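Local coordinates for protein cytochrome P450 113A1 (Saccharopolyspora erythraea, PDB 2JJN) that hydroxylates the macrolactone ring of erythromycin D at C-12, a heme-dependent monooxygenase step that yields erythromycin C, at residues R117-T122 / L143-I147. The protein carries 2 engineered substitutions. Residues are numbered along the deposited sequence; the frame is centred on the assembly and turned at random.
Sequences RIRDVT and LPVTI
Ile118 O, which Leu143 CD1 approaches from the neighbouring helix, accepts two hydrogen bonds: the helical one from Thr122 N and a second from Thr122 OG1 at 2.8 Å. The two donors arrive from opposite faces of the carbonyl plane, the hydroxyl tilted 31° out of it. This bond directs the hydroxyl back onto its own helix and gives its hydrogen a partner inside a buried interface that no hydrogen bond crosses. Leu143 lies across that hydroxyl and brings both methyls against it, CD1 coming to 3.4 Å from Thr122 OG1. Leu143 CD1 also lies 3.7 Å from Val121 CG1. A helical turn further along, Ile147 CG1 lies beside its backbone N (chi1 -63°), and the bend at chi2 carries CD1 into the angle between Arg117 and Ile118. There Ile147 CD1 sits 3.8 Å from Ile118 CA and equally far from Arg117 CG, while Ile118 CG1 packs against Ile147 CG2 with the two side chains nearly perpendicular. In this helix-rich part of the cytochrome P450 fold, segments 117-122 and 143-147, on helices 115-127 and 142-152, run in largely opposed but oblique directions, 134° between them, their axes 10.3 Å apart at closest approach. Helix 356-374 touches Ile118 and Thr122, and helix 228-259 packs on Pro144; the Ile147 side chain is about 8 Å from the heme. Toward the more exposed side, Val121 CG2 and Thr146 CG2 meet tip to tip at 4.1 Å, the threonine hydroxyl being bonded instead to Pro142 O. Arg117, bent at chi2, folds its guanidinium over Val121, whose CG2 lies beneath the centre of one face. Asp120 OD2, in plane at the group's edge, forms a salt bridge with Arg117 NH1, its hydrogen bond bent and weak, and Glu150 pairs with Arg117 NH2, tying the arginine to the helix of Thr146.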
loop_
_atom_site.group_PDB
_atom_site.type_symbol
_atom_site.label_atom_id
_atom_site.label_comp_id
_atom_site.label_asym_id
_atom_site.label_seq_id
_atom_site.Cartn_x
_atom_site.Cartn_y
_atom_site.Cartn_z
ATOM N N ARG A 117 14.867 -13.346 8.618
ATOM C CA ARG A 117 13.616 -13.548 9.394
ATOM C C ARG A 117 12.366 -13.619 8.480
ATOM O O ARG A 117 11.431 -14.398 8.715
ATOM C CB ARG A 117 13.445 -12.479 10.508
ATOM C CG ARG A 117 12.149 -12.641 11.268
ATOM C CD ARG A 117 12.097 -13.925 12.073
ATOM N NE ARG A 117 10.924 -13.904 12.952
ATOM C CZ ARG A 117 10.261 -14.978 13.369
ATOM N NH1 ARG A 117 10.679 -16.201 13.036
ATOM N NH2 ARG A 117 9.182 -14.832 14.138
ATOM N N ILE A 118 12.349 -12.764 7.449
ATOM C CA ILE A 118 11.260 -12.784 6.503
ATOM C C ILE A 118 11.174 -14.186 5.853
ATOM O O ILE A 118 10.089 -14.751 5.699
ATOM C CB ILE A 118 11.422 -11.727 5.396
ATOM C CG1 ILE A 118 11.290 -10.317 6.022
ATOM C CG2 ILE A 118 10.353 -11.900 4.325
ATOM C CD1 ILE A 118 11.786 -9.182 5.081
ATOM N N ARG A 119 12.317 -14.697 5.458
ATOM C CA ARG A 119 12.382 -16.008 4.816
ATOM C C ARG A 119 11.957 -17.120 5.779
ATOM O O ARG A 119 11.215 -18.032 5.418
ATOM C CB ARG A 119 13.758 -16.274 4.247
ATOM C CG ARG A 119 13.732 -17.503 3.277
ATOM C CD ARG A 119 15.105 -17.680 2.616
ATOM N NE ARG A 119 15.534 -16.477 1.916
ATOM C CZ ARG A 119 15.042 -16.081 0.727
ATOM N NH1 ARG A 119 14.080 -16.784 0.078
ATOM N NH2 ARG A 119 15.564 -14.982 0.157
ATOM N N ASP A 120 12.423 -17.045 7.012
ATOM C CA ASP A 120 12.075 -18.026 8.045
ATOM C C ASP A 120 10.578 -18.080 8.309
ATOM O O ASP A 120 9.964 -19.134 8.309
ATOM C CB ASP A 120 12.821 -17.604 9.323
ATOM C CG ASP A 120 12.544 -18.527 10.489
ATOM O OD1 ASP A 120 12.802 -19.729 10.330
ATOM O OD2 ASP A 120 12.143 -18.055 11.591
ATOM N N VAL A 121 9.968 -16.924 8.572
ATOM C CA VAL A 121 8.520 -16.858 8.805
ATOM C C VAL A 121 7.767 -17.382 7.602
ATOM O O VAL A 121 6.865 -18.197 7.741
ATOM C CB VAL A 121 8.111 -15.377 9.102
ATOM C CG1 VAL A 121 6.575 -15.229 9.077
ATOM C CG2 VAL A 121 8.688 -14.929 10.449
ATOM N N THR A 122 8.154 -16.960 6.399
ATOM C CA THR A 122 7.457 -17.394 5.169
ATOM C C THR A 122 7.547 -18.891 4.982
ATOM O O THR A 122 6.533 -19.574 4.764
ATOM C CB THR A 122 8.072 -16.692 3.981
ATOM O OG1 THR A 122 7.807 -15.273 4.082
ATOM C CG2 THR A 122 7.488 -17.193 2.675
ATOM N N LEU A 143 2.367 -12.483 7.381
ATOM C CA LEU A 143 3.773 -12.171 7.186
ATOM C C LEU A 143 4.109 -10.718 7.484
ATOM O O LEU A 143 4.966 -10.499 8.348
ATOM C CB LEU A 143 4.244 -12.602 5.778
ATOM C CG LEU A 143 5.654 -12.134 5.436
ATOM C CD1 LEU A 143 6.755 -12.849 6.295
ATOM C CD2 LEU A 143 5.862 -12.394 3.933
ATOM N N PRO A 144 3.473 -9.737 6.791
ATOM C CA PRO A 144 3.894 -8.343 7.016
ATOM C C PRO A 144 3.646 -7.874 8.434
ATOM O O PRO A 144 4.453 -7.054 8.947
ATOM C CB PRO A 144 3.063 -7.514 6.019
ATOM C CG PRO A 144 2.142 -8.483 5.323
ATOM C CD PRO A 144 2.370 -9.856 5.806
ATOM N N VAL A 145 2.561 -8.353 9.054
ATOM C CA VAL A 145 2.248 -8.025 10.476
ATOM C C VAL A 145 3.384 -8.493 11.402
ATOM O O VAL A 145 3.842 -7.751 12.300
ATOM C CB VAL A 145 0.901 -8.669 11.048
ATOM C CG1 VAL A 145 -0.263 -8.360 10.253
ATOM C CG2 VAL A 145 1.000 -10.154 11.293
ATOM N N THR A 146 3.802 -9.741 11.200
ATOM C CA THR A 146 4.784 -10.378 12.048
ATOM C C THR A 146 6.079 -9.626 11.907
ATOM O O THR A 146 6.727 -9.289 12.920
ATOM C CB THR A 146 4.944 -11.879 11.672
ATOM O OG1 THR A 146 3.729 -12.535 12.043
ATOM C CG2 THR A 146 6.082 -12.522 12.445
ATOM N N ILE A 147 6.446 -9.337 10.661
ATOM C CA ILE A 147 7.722 -8.683 10.390
ATOM C C ILE A 147 7.774 -7.261 10.936
ATOM O O ILE A 147 8.758 -6.888 11.609
ATOM C CB ILE A 147 8.066 -8.775 8.895
ATOM C CG1 ILE A 147 8.228 -10.265 8.525
ATOM C CG2 ILE A 147 9.332 -8.005 8.537
ATOM C CD1 ILE A 147 9.357 -10.996 9.289
#